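PDB 6GIO: amino acid amide racemase from Ochrobactrum anthropi, which belongs to the class-III aminotransferase family of pyridoxal-5'-phosphate enzymes, binds this cofactor and forms an assembly of two subunits. Local coordinates for residues Gly33-Leu36 with Arg42-Leu45; Thr124-Arg129 with Pro281-Asp286; Ala181-Leu186 with Gln225-Lys230; Ala330-Arg335 with Glu408-Ala413. All blocks are in the same frame, centred on the assembly; numbering follows the deposited sequence.

Contact 1: Gly33-Leu36 with Arg42-Leu45; sequences GNRL and RSIL
R35 lays its long side chain across the neighbouring strand of an antiparallel beta hairpin, strands 35-38 and 43-46, and grips S43 there. CG lies beside the backbone N, and the chain bends at chi3 (75°), which brings the guanidinium alongside the partner backbone. R35 NH1 donates to S43 O at 3.0 Å, an almost straight bond (167°). S43 O lies in the guanidinium plane, while NH1 sits well above the carbonyl plane and off the lone pairs. NE also reaches S43 OG, but the modelled separation is so short that its exact length is doubtful. L45 N lies over one face of the R35 guanidinium, toward the rim and 3.6 Å above the plane. R35 and L45 form a non-hydrogen-bonded pair, and their side chains share a sheet face and cross obliquely. L36 and I44, the hydrogen-bonded pair, turn to the other face, and two backbone bonds join them: L36 N to I44 O and I44 N to L36 O, both 2.7 Å. Helix 406-424 covers the L45 face, whereas L36 packs on G76 of the second subunit. L45 extends its CG away from the backbone N, and the turn at chi2 (57°) brings L45 CD1 to 3.7 Å from N34 O.

Contact 2: Thr124-Arg129 with Pro281-Asp286; sequences TAATKR and PQWVMD
The methyl of A126 points toward V284, with A126 CB 3.9 Å from V284 CA and 4.2 Å from V284 CG1. This small apolar patch brings the last turn of helix 112-127 against the short helix 282-285, where the two backbones come within 5.4 Å between A126 CA and V284 CA. Beside it, W283 offers its benzo edge: W283 CZ3 lies 3.5 Å from A126 O, which sits in the plane of the indole. T127 CG2 meets the same ring obliquely, 4.2 Å from W283 CH2. The touches are apolar apart from the A126 carbonyl at the ring edge.

Behind this first shell, V284 CG2 lies 3.7 Å above the centre of the W283 ring and backs one of its faces. CG of W283 sits between the backbone N and the carbonyl carbon (chi1 73°), which carries the indole across to helix 112-127. T127 is steadied by its hydroxyl, which bonds to L123 O and accepts R129 N in an ST turn. L234 of strand 234-238 touches T127, W283 and V284, so the last turn of helix 112-127 and the short helix 282-285 meet over L234, while M285, pointing away from helix 112-127, touches W107 of strand 104-109.

Contact 3: Ala181-Leu186 with Gln225-Lys230; sequences AVLELL and QDRCRK
L183 and R227 make the closest approach of this contact, their side chains crossing at about a right angle between two nearly parallel helices. The segments' axes run 10° apart and 11.3 Å from each other, a wide spacing that the long side chain of R227 spans. R227 bends at chi2 (-69°) and again at chi3, which lays one face of its guanidinium against the leucine: L183 CB is 3.6 Å from R227 NH1. Farther back, the aliphatic part of the arginine takes over, with R227 CG 4.1 Å from L183 CD2. L186 supplies the apolar touch to the cysteine. With chi1 at 178° and a turn at chi2, L186 CD2 comes to 4.2 Å from C228 SG while also approaching R227 CB.

The polar interactions lie beside or away from this strip, and none joins the two segments directly. The charge of R227 is met by D187, just beyond L186, through a salt bridge from NE; this probably helps hold the guanidinium flat over L183. On the far flank of the second helix, Q225 NE2 donates to D226 OD1 at 3.2 Å, and Q225 OE1 receives E259 N. R229 pairs there with D261.

Both helices are the connecting elements of successive beta-alpha-beta crossovers in the large mixed sheet, as expected of a PLP-dependent aminotransferase fold. Helix 179-191 links strands 164-167 and 199-204, and helix 220-229 links strands 199-204 and 234-238. L186 touches L165 and L167 of strand 164-167, Q225 and R229 rest on V235, and F220 and A223 of helix 220-229 extend the packing around L183.

Contact 4: Ala330-Arg335 with Glu408-Ala413; sequences ADRLRR and EIDEAA
R332 reaches from helix 318-339 across to A413 and D410 on helix 406-424, a helix-helix contact in the part of the fold built around the seven-stranded sheet that includes strands 43-46 and 343-349. The close-packed side centres on A413, a buried alanine whose methyl points at the partner helix. A413 CB lies 3.5 Å above one face of the R332 guanidinium, offset toward its rim, with R332 NH2 the nearest atom at 3.6 Å. The stem of the arginine joins in, since R332 CB comes within 3.9 Å of A413 CB. Two bends, at chi2 (-72°) and chi3 (-52°), coil the chain so that both its root and its flat end rest on the same methyl. This apolar side continues along the helices, where I409 packs on V325 and F329, and A412 also meets F329.

The outer side is looser and more polar. There D410, an exposed residue, sits at the edge of the guanidinium in what is probably a salt bridge with R332, though R332 NH1 and D410 OD1 are modelled too close together for its geometry to be trusted. D414 adds a long, weak ion pair to R332 NH2. Farther round the exposed surface of helix 318-339, R334 and D331, about one helical turn apart, form a salt bridge whose hydrogen bond is weak and which does not touch the partner segment. Back on the packed side, R332 NE also lies 4.0 Å from A413 CB.

How the contacts relate
Contacts 1 and 4 are joined directly, with centres about 17 Å apart. Helix 406-424, which carries one segment of contact 4, stands against the hairpin of contact 1: R35 NH2 forms a salt bridge with E411 OE1 at 3.2 Å, and N34 ND2 probably a hydrogen bond with E408 OE1 at 2.9 Å. Contacts 2 and 3 involve helices packed against the other large sheet; contact 3 is nested in the loop that contact 2 closes, their nearest atoms about 6 Å apart. Contact 1 lies across the chain's centre from contact 2, about 44 Å between centres. The pyridoxal-5'-phosphate pocket includes G112 and S113, at the start of the helix that ends in contact 2, and D238, ending strand 234-238.

Contact 1: Gly33-Leu36 with Arg42-Leu45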
loop_
_atom_site.group_PDB
_atom_site.type_symbol
_atom_site.label_atom_id
_atom_site.label_comp_id
_atom_site.label_asym_id
_atom_site.label_seq_id
_atom_site.Cartn_x
_atom_site.Cartn_y
_atom_site.Cartn_z
ATOM N N GLY C 33 20.589 7.968 13.648
ATOM C CA GLY C 33 21.403 6.787 13.618
ATOM C C GLY C 33 20.549 5.594 13.922
ATOM O O GLY C 33 19.450 5.418 13.383
ATOM N N ASN C 34 21.042 4.770 14.822
ATOM C CA ASN C 34 20.292 3.625 15.279
ATOM C C ASN C 34 19.439 3.966 16.517
ATOM O O ASN C 34 18.982 3.057 17.212
ATOM C CB ASN C 34 21.265 2.476 15.545
ATOM C CG ASN C 34 22.137 2.157 14.324
ATOM O OD1 ASN C 34 21.676 2.203 13.188
ATOM N ND2 ASN C 34 23.410 1.898 14.555
ATOM N N ARG C 35 19.206 5.245 16.801
ATOM C CA ARG C 35 18.386 5.604 17.994
ATOM C C ARG C 35 17.110 6.339 17.633
ATOM O O ARG C 35 17.066 7.021 16.610
ATOM C CB ARG C 35 19.198 6.455 18.980
ATOM C CG ARG C 35 20.594 5.901 19.307
ATOM C CD ARG C 35 21.260 6.694 20.434
ATOM N NE ARG C 35 20.645 6.340 21.705
ATOM C CZ ARG C 35 21.007 5.293 22.453
ATOM N NH1 ARG C 35 20.359 5.060 23.585
ATOM N NH2 ARG C 35 22.016 4.500 22.094
ATOM N N LEU C 36 16.067 6.182 18.461
ATOM C CA LEU C 36 14.790 6.838 18.257
ATOM C C LEU C 36 14.583 7.842 19.379
ATOM O O LEU C 36 14.970 7.583 20.525
ATOM C CB LEU C 36 13.626 5.836 18.239
ATOM C CG LEU C 36 13.631 4.934 16.992
ATOM C CD1 LEU C 36 12.662 3.785 17.180
ATOM C CD2 LEU C 36 13.323 5.718 15.716
ATOM N N ARG C 42 14.180 11.785 25.277
ATOM C CA ARG C 42 15.022 10.621 25.643
ATOM C C ARG C 42 15.364 9.825 24.373
ATOM O O ARG C 42 14.516 9.629 23.513
ATOM C CB ARG C 42 14.295 9.746 26.652
ATOM C CG ARG C 42 15.171 8.745 27.413
ATOM C CD ARG C 42 14.409 8.111 28.586
ATOM N NE ARG C 42 13.178 7.429 28.162
ATOM C CZ ARG C 42 13.017 6.107 28.018
ATOM N NH1 ARG C 42 14.000 5.260 28.265
ATOM N NH2 ARG C 42 11.845 5.620 27.619
ATOM N N SER C 43 16.600 9.378 24.276
ATOM C CA SER C 43 17.121 8.707 23.088
ATOM C C SER C 43 17.157 7.196 23.280
ATOM O O SER C 43 17.948 6.706 24.066
ATOM C CB SER C 43 18.525 9.223 22.800
ATOM O OG SER C 43 19.247 8.339 21.957
ATOM N N ILE C 44 16.350 6.457 22.518
ATOM C CA ILE C 44 16.163 5.010 22.728
ATOM C C ILE C 44 16.901 4.202 21.663
ATOM O O ILE C 44 16.795 4.499 20.497
ATOM C CB ILE C 44 14.679 4.658 22.632
ATOM C CG1 ILE C 44 13.855 5.562 23.563
ATOM C CG2 ILE C 44 14.426 3.170 22.932
ATOM C CD1 ILE C 44 14.252 5.490 25.013
ATOM N N LEU C 45 17.635 3.171 22.070
ATOM C CA LEU C 45 18.325 2.306 21.112
ATOM C C LEU C 45 17.299 1.435 20.371
ATOM O O LEU C 45 16.524 0.730 20.990
ATOM C CB LEU C 45 19.380 1.448 21.822
ATOM C CG LEU C 45 20.122 0.458 20.902
ATOM C CD1 LEU C 45 20.818 1.137 19.728
ATOM C CD2 LEU C 45 21.139 -0.378 21.672
#

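Contact 2: Thr124-Arg129 with Pro281-Asp286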
loop_
_atom_site.group_PDB
_atom_site.type_symbol
_atom_site.label_atom_id
_atom_site.label_comp_id
_atom_site.label_asym_id
_atom_site.label_seq_id
_atom_site.Cartn_x
_atom_site.Cartn_y
_atom_site.Cartn_z
ATOM N N THR C 124 -2.081 -17.257 -9.860
ATOM C CA THR C 124 -3.257 -18.093 -10.168
ATOM C C THR C 124 -3.720 -17.811 -11.599
ATOM O O THR C 124 -3.948 -18.749 -12.372
ATOM C CB THR C 124 -4.370 -17.875 -9.169
ATOM O OG1 THR C 124 -4.578 -16.481 -9.020
ATOM C CG2 THR C 124 -3.976 -18.437 -7.828
ATOM N N ALA C 125 -3.758 -16.530 -11.972
ATOM C CA ALA C 125 -4.245 -16.130 -13.288
ATOM C C ALA C 125 -3.313 -16.647 -14.367
ATOM O O ALA C 125 -3.784 -17.204 -15.327
ATOM C CB ALA C 125 -4.405 -14.611 -13.393
ATOM N N ALA C 126 -1.989 -16.533 -14.180
ATOM C CA ALA C 126 -1.042 -16.887 -15.259
ATOM C C ALA C 126 -0.861 -18.388 -15.417
ATOM O O ALA C 126 -0.678 -18.907 -16.546
ATOM C CB ALA C 126 0.302 -16.218 -15.003
ATOM N N THR C 127 -0.886 -19.094 -14.288
ATOM C CA THR C 127 -0.724 -20.564 -14.285
ATOM C C THR C 127 -1.994 -21.302 -14.662
ATOM O O THR C 127 -1.938 -22.465 -15.117
ATOM C CB THR C 127 -0.290 -21.117 -12.904
ATOM O OG1 THR C 127 -1.291 -20.860 -11.907
ATOM C CG2 THR C 127 1.074 -20.514 -12.477
ATOM N N LYS C 128 -3.122 -20.645 -14.414
ATOM C CA LYS C 128 -4.465 -21.239 -14.538
ATOM C C LYS C 128 -4.663 -22.393 -13.565
ATOM O O LYS C 128 -5.421 -23.315 -13.819
ATOM C CB LYS C 128 -4.774 -21.671 -15.986
ATOM C CG LYS C 128 -4.713 -20.482 -16.916
ATOM C CD LYS C 128 -4.685 -20.873 -18.378
ATOM C CE LYS C 128 -4.655 -19.608 -19.220
ATOM N NZ LYS C 128 -5.083 -19.878 -20.612
ATOM N N ARG C 129 -3.968 -22.311 -12.446
ATOM C CA ARG C 129 -4.143 -23.222 -11.347
ATOM C C ARG C 129 -4.624 -22.418 -10.124
ATOM O O ARG C 129 -4.232 -21.312 -9.935
ATOM C CB ARG C 129 -2.812 -23.877 -11.057
ATOM C CG ARG C 129 -2.169 -24.595 -12.238
ATOM C CD ARG C 129 -0.835 -25.096 -11.772
ATOM N NE ARG C 129 -0.103 -25.884 -12.743
ATOM C CZ ARG C 129 0.907 -26.681 -12.445
ATOM N NH1 ARG C 129 1.298 -26.844 -11.175
ATOM N NH2 ARG C 129 1.500 -27.355 -13.416
ATOM N N PRO C 281 9.145 -14.324 -13.373
ATOM C CA PRO C 281 9.480 -14.592 -14.776
ATOM C C PRO C 281 8.534 -13.766 -15.678
ATOM O O PRO C 281 7.420 -13.434 -15.253
ATOM C CB PRO C 281 9.250 -16.107 -14.944
ATOM C CG PRO C 281 8.556 -16.571 -13.728
ATOM C CD PRO C 281 8.428 -15.442 -12.737
ATOM N N GLN C 282 8.972 -13.439 -16.894
ATOM C CA GLN C 282 8.191 -12.549 -17.775
ATOM C C GLN C 282 6.810 -13.102 -18.158
ATOM O O GLN C 282 5.810 -12.379 -18.186
ATOM C CB GLN C 282 8.980 -12.192 -19.041
ATOM C CG GLN C 282 8.200 -11.251 -19.937
ATOM C CD GLN C 282 8.905 -10.930 -21.213
ATOM O OE1 GLN C 282 9.686 -11.744 -21.739
ATOM N NE2 GLN C 282 8.641 -9.722 -21.743
ATOM N N TRP C 283 6.738 -14.396 -18.406
ATOM C CA TRP C 283 5.479 -14.977 -18.836
ATOM C C TRP C 283 4.405 -14.822 -17.754
ATOM O O TRP C 283 3.256 -14.682 -18.074
ATOM C CB TRP C 283 5.643 -16.441 -19.290
ATOM C CG TRP C 283 5.878 -17.477 -18.204
ATOM C CD1 TRP C 283 7.077 -17.897 -17.704
ATOM C CD2 TRP C 283 4.885 -18.238 -17.526
ATOM N NE1 TRP C 283 6.884 -18.839 -16.740
ATOM C CE2 TRP C 283 5.546 -19.078 -16.624
ATOM C CE3 TRP C 283 3.498 -18.297 -17.602
ATOM C CZ2 TRP C 283 4.860 -19.968 -15.793
ATOM C CZ3 TRP C 283 2.819 -19.158 -16.763
ATOM C CH2 TRP C 283 3.503 -19.984 -15.872
ATOM N N VAL C 284 4.784 -14.783 -16.490
ATOM C CA VAL C 284 3.820 -14.471 -15.415
ATOM C C VAL C 284 3.592 -12.966 -15.281
ATOM O O VAL C 284 2.445 -12.503 -15.202
ATOM C CB VAL C 284 4.348 -14.993 -14.059
ATOM C CG1 VAL C 284 3.462 -14.541 -12.891
ATOM C CG2 VAL C 284 4.508 -16.499 -14.107
ATOM N N MET C 285 4.685 -12.214 -15.237
ATOM C CA MET C 285 4.656 -10.819 -14.824
ATOM C C MET C 285 4.026 -9.911 -15.886
ATOM O O MET C 285 3.445 -8.854 -15.578
ATOM C CB MET C 285 6.060 -10.357 -14.434
ATOM C CG MET C 285 6.645 -11.127 -13.277
ATOM S SD MET C 285 5.705 -10.999 -11.721
ATOM C CE MET C 285 5.770 -9.253 -11.403
ATOM N N ASP C 286 4.122 -10.351 -17.138
ATOM C CA ASP C 286 3.461 -9.687 -18.254
ATOM C C ASP C 286 2.127 -10.341 -18.625
ATOM O O ASP C 286 1.678 -10.188 -19.753
ATOM C CB ASP C 286 4.366 -9.691 -19.491
ATOM C CG ASP C 286 5.496 -8.708 -19.391
ATOM O OD1 ASP C 286 5.596 -7.960 -18.364
ATOM O OD2 ASP C 286 6.307 -8.700 -20.360
#

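Contact 3: Ala181-Leu186 with Gln225-Lys230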
loop_
_atom_site.group_PDB
_atom_site.type_symbol
_atom_site.label_atom_id
_atom_site.label_comp_id
_atom_site.label_asym_id
_atom_site.label_seq_id
_atom_site.Cartn_x
_atom_site.Cartn_y
_atom_site.Cartn_z
ATOM N N ALA C 181 8.577 -35.675 7.985
ATOM C CA ALA C 181 7.172 -35.796 8.247
ATOM C C ALA C 181 6.376 -34.788 7.431
ATOM O O ALA C 181 5.301 -35.084 6.928
ATOM C CB ALA C 181 6.886 -35.633 9.737
ATOM N N VAL C 182 6.883 -33.570 7.303
ATOM C CA VAL C 182 6.154 -32.569 6.551
ATOM C C VAL C 182 6.159 -32.910 5.043
ATOM O O VAL C 182 5.112 -32.897 4.378
ATOM C CB VAL C 182 6.698 -31.202 6.881
ATOM C CG1 VAL C 182 6.125 -30.137 5.974
ATOM C CG2 VAL C 182 6.313 -30.905 8.334
ATOM N N LEU C 183 7.305 -33.310 4.539
ATOM C CA LEU C 183 7.407 -33.738 3.140
ATOM C C LEU C 183 6.492 -34.897 2.861
ATOM O O LEU C 183 5.875 -34.974 1.807
ATOM C CB LEU C 183 8.836 -34.113 2.791
ATOM C CG LEU C 183 9.802 -32.941 2.835
ATOM C CD1 LEU C 183 11.258 -33.444 2.810
ATOM C CD2 LEU C 183 9.511 -31.899 1.734
ATOM N N GLU C 184 6.411 -35.840 3.800
ATOM C CA GLU C 184 5.551 -37.053 3.659
ATOM C C GLU C 184 4.074 -36.622 3.559
ATOM O O GLU C 184 3.394 -37.079 2.699
ATOM C CB GLU C 184 5.907 -38.064 4.764
ATOM C CG GLU C 184 4.851 -39.117 5.063
ATOM C CD GLU C 184 5.248 -40.374 5.836
ATOM O OE1 GLU C 184 4.772 -40.584 6.955
ATOM O OE2 GLU C 184 5.986 -41.164 5.299
ATOM N N LEU C 185 3.646 -35.747 4.457
ATOM C CA LEU C 185 2.320 -35.193 4.490
ATOM C C LEU C 185 1.961 -34.500 3.169
ATOM O O LEU C 185 0.861 -34.666 2.668
ATOM C CB LEU C 185 2.185 -34.222 5.681
ATOM C CG LEU C 185 0.846 -33.578 5.951
ATOM C CD1 LEU C 185 -0.275 -34.580 6.113
ATOM C CD2 LEU C 185 0.938 -32.764 7.225
ATOM N N LEU C 186 2.889 -33.743 2.606
ATOM C CA LEU C 186 2.670 -33.074 1.325
ATOM C C LEU C 186 2.556 -34.093 0.222
ATOM O O LEU C 186 1.651 -33.979 -0.637
ATOM C CB LEU C 186 3.774 -32.096 0.980
ATOM C CG LEU C 186 3.695 -31.354 -0.348
ATOM C CD1 LEU C 186 2.497 -30.407 -0.363
ATOM C CD2 LEU C 186 4.993 -30.616 -0.636
ATOM N N GLN C 225 11.078 -27.347 -2.331
ATOM C CA GLN C 225 11.158 -26.704 -3.636
ATOM C C GLN C 225 11.089 -27.795 -4.715
ATOM O O GLN C 225 10.233 -27.753 -5.598
ATOM C CB GLN C 225 12.449 -25.903 -3.745
ATOM C CG GLN C 225 12.797 -25.401 -5.136
ATOM C CD GLN C 225 14.206 -24.888 -5.207
ATOM O OE1 GLN C 225 14.437 -23.687 -5.116
ATOM N NE2 GLN C 225 15.174 -25.810 -5.338
ATOM N N ASP C 226 11.947 -28.786 -4.569
ATOM C CA ASP C 226 12.105 -29.855 -5.571
ATOM C C ASP C 226 10.830 -30.705 -5.733
ATOM O O ASP C 226 10.474 -31.038 -6.866
ATOM C CB ASP C 226 13.301 -30.762 -5.216
ATOM C CG ASP C 226 14.656 -30.063 -5.381
ATOM O OD1 ASP C 226 14.723 -28.909 -5.833
ATOM O OD2 ASP C 226 15.681 -30.669 -5.027
ATOM N N ARG C 227 10.162 -31.046 -4.614
ATOM C CA ARG C 227 8.854 -31.745 -4.615
ATOM C C ARG C 227 7.765 -31.001 -5.406
ATOM O O ARG C 227 6.946 -31.622 -6.074
ATOM C CB ARG C 227 8.296 -31.928 -3.186
ATOM C CG ARG C 227 9.001 -32.908 -2.259
ATOM C CD ARG C 227 8.845 -34.360 -2.664
ATOM N NE ARG C 227 8.753 -35.266 -1.509
ATOM C CZ ARG C 227 9.785 -35.673 -0.779
ATOM N NH1 ARG C 227 9.572 -36.514 0.213
ATOM N NH2 ARG C 227 11.018 -35.235 -1.017
ATOM N N CYS C 228 7.762 -29.671 -5.302
ATOM C CA CYS C 228 6.771 -28.817 -5.945
ATOM C C CYS C 228 7.129 -28.560 -7.425
ATOM O O CYS C 228 6.275 -28.666 -8.306
ATOM C CB CYS C 228 6.679 -27.544 -5.163
ATOM S SG CYS C 228 5.883 -27.777 -3.542
ATOM N N ARG C 229 8.388 -28.264 -7.685
ATOM C CA ARG C 229 8.896 -27.875 -8.974
ATOM C C ARG C 229 8.789 -29.029 -9.961
ATOM O O ARG C 229 8.542 -28.825 -11.122
ATOM C CB ARG C 229 10.366 -27.420 -8.839
ATOM C CG ARG C 229 11.039 -27.118 -10.192
ATOM C CD ARG C 229 12.211 -26.167 -10.047
ATOM N NE ARG C 229 11.758 -24.848 -9.591
ATOM C CZ ARG C 229 12.534 -23.942 -9.014
ATOM N NH1 ARG C 229 13.810 -24.206 -8.763
ATOM N NH2 ARG C 229 12.023 -22.782 -8.625
ATOM N N LYS C 230 8.940 -30.236 -9.466
ATOM C CA LYS C 230 8.697 -31.458 -10.228
ATOM C C LYS C 230 7.319 -31.518 -10.935
ATOM O O LYS C 230 7.154 -32.276 -11.909
ATOM C CB LYS C 230 8.872 -32.645 -9.260
ATOM C CG LYS C 230 8.177 -33.946 -9.613
ATOM C CD LYS C 230 8.396 -35.025 -8.551
ATOM C CE LYS C 230 9.857 -35.081 -8.112
ATOM N NZ LYS C 230 10.232 -36.388 -7.515
#

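Contact 4: Ala330-Arg335 with Glu408-Ala413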
loop_
_atom_site.group_PDB
_atom_site.type_symbol
_atom_site.label_atom_id
_atom_site.label_comp_id
_atom_site.label_asym_id
_atom_site.label_seq_id
_atom_site.Cartn_x
_atom_site.Cartn_y
_atom_site.Cartn_z
ATOM N N ALA C 330 24.228 -12.383 18.933
ATOM C CA ALA C 330 23.583 -13.655 19.252
ATOM C C ALA C 330 24.314 -14.362 20.418
ATOM O O ALA C 330 23.683 -14.895 21.335
ATOM C CB ALA C 330 23.502 -14.566 18.005
ATOM N N ASP C 331 25.641 -14.364 20.371
ATOM C CA ASP C 331 26.441 -15.031 21.403
ATOM C C ASP C 331 26.322 -14.367 22.761
ATOM O O ASP C 331 26.179 -15.082 23.749
ATOM C CB ASP C 331 27.895 -15.174 20.953
ATOM C CG ASP C 331 28.045 -16.205 19.856
ATOM O OD1 ASP C 331 27.197 -17.146 19.816
ATOM O OD2 ASP C 331 29.004 -16.095 19.056
ATOM N N ARG C 332 26.302 -13.032 22.807
ATOM C CA ARG C 332 25.990 -12.305 24.071
ATOM C C ARG C 332 24.668 -12.788 24.638
ATOM O O ARG C 332 24.564 -13.144 25.787
ATOM C CB ARG C 332 25.947 -10.777 23.882
ATOM C CG ARG C 332 27.286 -10.150 23.509
ATOM C CD ARG C 332 28.298 -10.113 24.667
ATOM N NE ARG C 332 27.717 -9.497 25.871
ATOM C CZ ARG C 332 27.746 -8.195 26.165
ATOM N NH1 ARG C 332 28.368 -7.345 25.368
ATOM N NH2 ARG C 332 27.160 -7.736 27.261
ATOM N N LEU C 333 23.640 -12.822 23.799
ATOM C CA LEU C 333 22.334 -13.263 24.241
ATOM C C LEU C 333 22.340 -14.699 24.740
ATOM O O LEU C 333 21.820 -14.987 25.810
ATOM C CB LEU C 333 21.316 -13.048 23.119
ATOM C CG LEU C 333 21.024 -11.587 22.797
ATOM C CD1 LEU C 333 20.276 -11.478 21.475
ATOM C CD2 LEU C 333 20.224 -10.946 23.926
ATOM N N ARG C 334 22.951 -15.606 24.001
ATOM C CA ARG C 334 23.074 -16.988 24.492
ATOM C C ARG C 334 23.688 -17.112 25.879
ATOM O O ARG C 334 23.173 -17.841 26.730
ATOM C CB ARG C 334 23.925 -17.836 23.563
ATOM C CG ARG C 334 23.126 -18.470 22.495
ATOM C CD ARG C 334 23.940 -19.381 21.585
ATOM N NE ARG C 334 23.223 -19.363 20.315
ATOM C CZ ARG C 334 23.559 -18.658 19.241
ATOM N NH1 ARG C 334 24.678 -17.951 19.199
ATOM N NH2 ARG C 334 22.776 -18.709 18.179
ATOM N N ARG C 335 24.812 -16.437 26.097
ATOM C CA ARG C 335 25.486 -16.498 27.397
ATOM C C ARG C 335 24.589 -15.970 28.538
ATOM O O ARG C 335 24.745 -16.382 29.690
ATOM C CB ARG C 335 26.832 -15.766 27.370
ATOM C CG ARG C 335 27.919 -16.395 26.498
ATOM C CD ARG C 335 29.281 -15.745 26.780
ATOM N NE ARG C 335 29.496 -15.639 28.243
ATOM C CZ ARG C 335 30.430 -16.281 28.964
ATOM N NH1 ARG C 335 31.347 -17.068 28.410
ATOM N NH2 ARG C 335 30.460 -16.104 30.277
ATOM N N GLU C 408 26.839 -0.567 20.629
ATOM C CA GLU C 408 25.399 -0.703 20.780
ATOM C C GLU C 408 25.006 -2.160 21.045
ATOM O O GLU C 408 24.057 -2.430 21.778
ATOM C CB GLU C 408 24.682 -0.128 19.564
ATOM C CG GLU C 408 24.697 1.378 19.537
ATOM C CD GLU C 408 24.314 1.960 18.206
ATOM O OE1 GLU C 408 24.350 1.245 17.179
ATOM O OE2 GLU C 408 24.008 3.174 18.199
ATOM N N ILE C 409 25.736 -3.113 20.487
ATOM C CA ILE C 409 25.498 -4.519 20.841
ATOM C C ILE C 409 25.684 -4.761 22.340
ATOM O O ILE C 409 24.841 -5.423 22.942
ATOM C CB ILE C 409 26.342 -5.496 19.999
ATOM C CG1 ILE C 409 25.850 -5.477 18.559
ATOM C CG2 ILE C 409 26.216 -6.919 20.540
ATOM C CD1 ILE C 409 26.760 -6.170 17.564
ATOM N N ASP C 410 26.752 -4.217 22.955
ATOM C CA ASP C 410 26.940 -4.349 24.431
ATOM C C ASP C 410 25.836 -3.662 25.204
ATOM O O ASP C 410 25.426 -4.149 26.241
ATOM C CB ASP C 410 28.268 -3.728 24.966
ATOM C CG ASP C 410 29.510 -4.425 24.460
ATOM O OD1 ASP C 410 29.449 -5.640 24.179
ATOM O OD2 ASP C 410 30.570 -3.743 24.356
ATOM N N GLU C 411 25.414 -2.483 24.750
ATOM C CA GLU C 411 24.346 -1.744 25.431
ATOM C C GLU C 411 23.024 -2.521 25.365
ATOM O O GLU C 411 22.222 -2.542 26.331
ATOM C CB GLU C 411 24.162 -0.372 24.789
ATOM C CG GLU C 411 23.083 0.448 25.446
ATOM C CD GLU C 411 22.777 1.741 24.725
ATOM O OE1 GLU C 411 23.302 1.967 23.607
ATOM O OE2 GLU C 411 21.989 2.543 25.290
ATOM N N ALA C 412 22.800 -3.146 24.214
ATOM C CA ALA C 412 21.617 -3.976 24.009
ATOM C C ALA C 412 21.559 -5.194 24.934
ATOM O O ALA C 412 20.550 -5.465 25.604
ATOM C CB ALA C 412 21.557 -4.414 22.543
ATOM N N ALA C 413 22.629 -5.970 24.911
ATOM C CA ALA C 413 22.743 -7.173 25.720
ATOM C C ALA C 413 22.580 -6.845 27.201
ATOM O O ALA C 413 21.932 -7.575 27.967
ATOM C CB ALA C 413 24.081 -7.799 25.469
#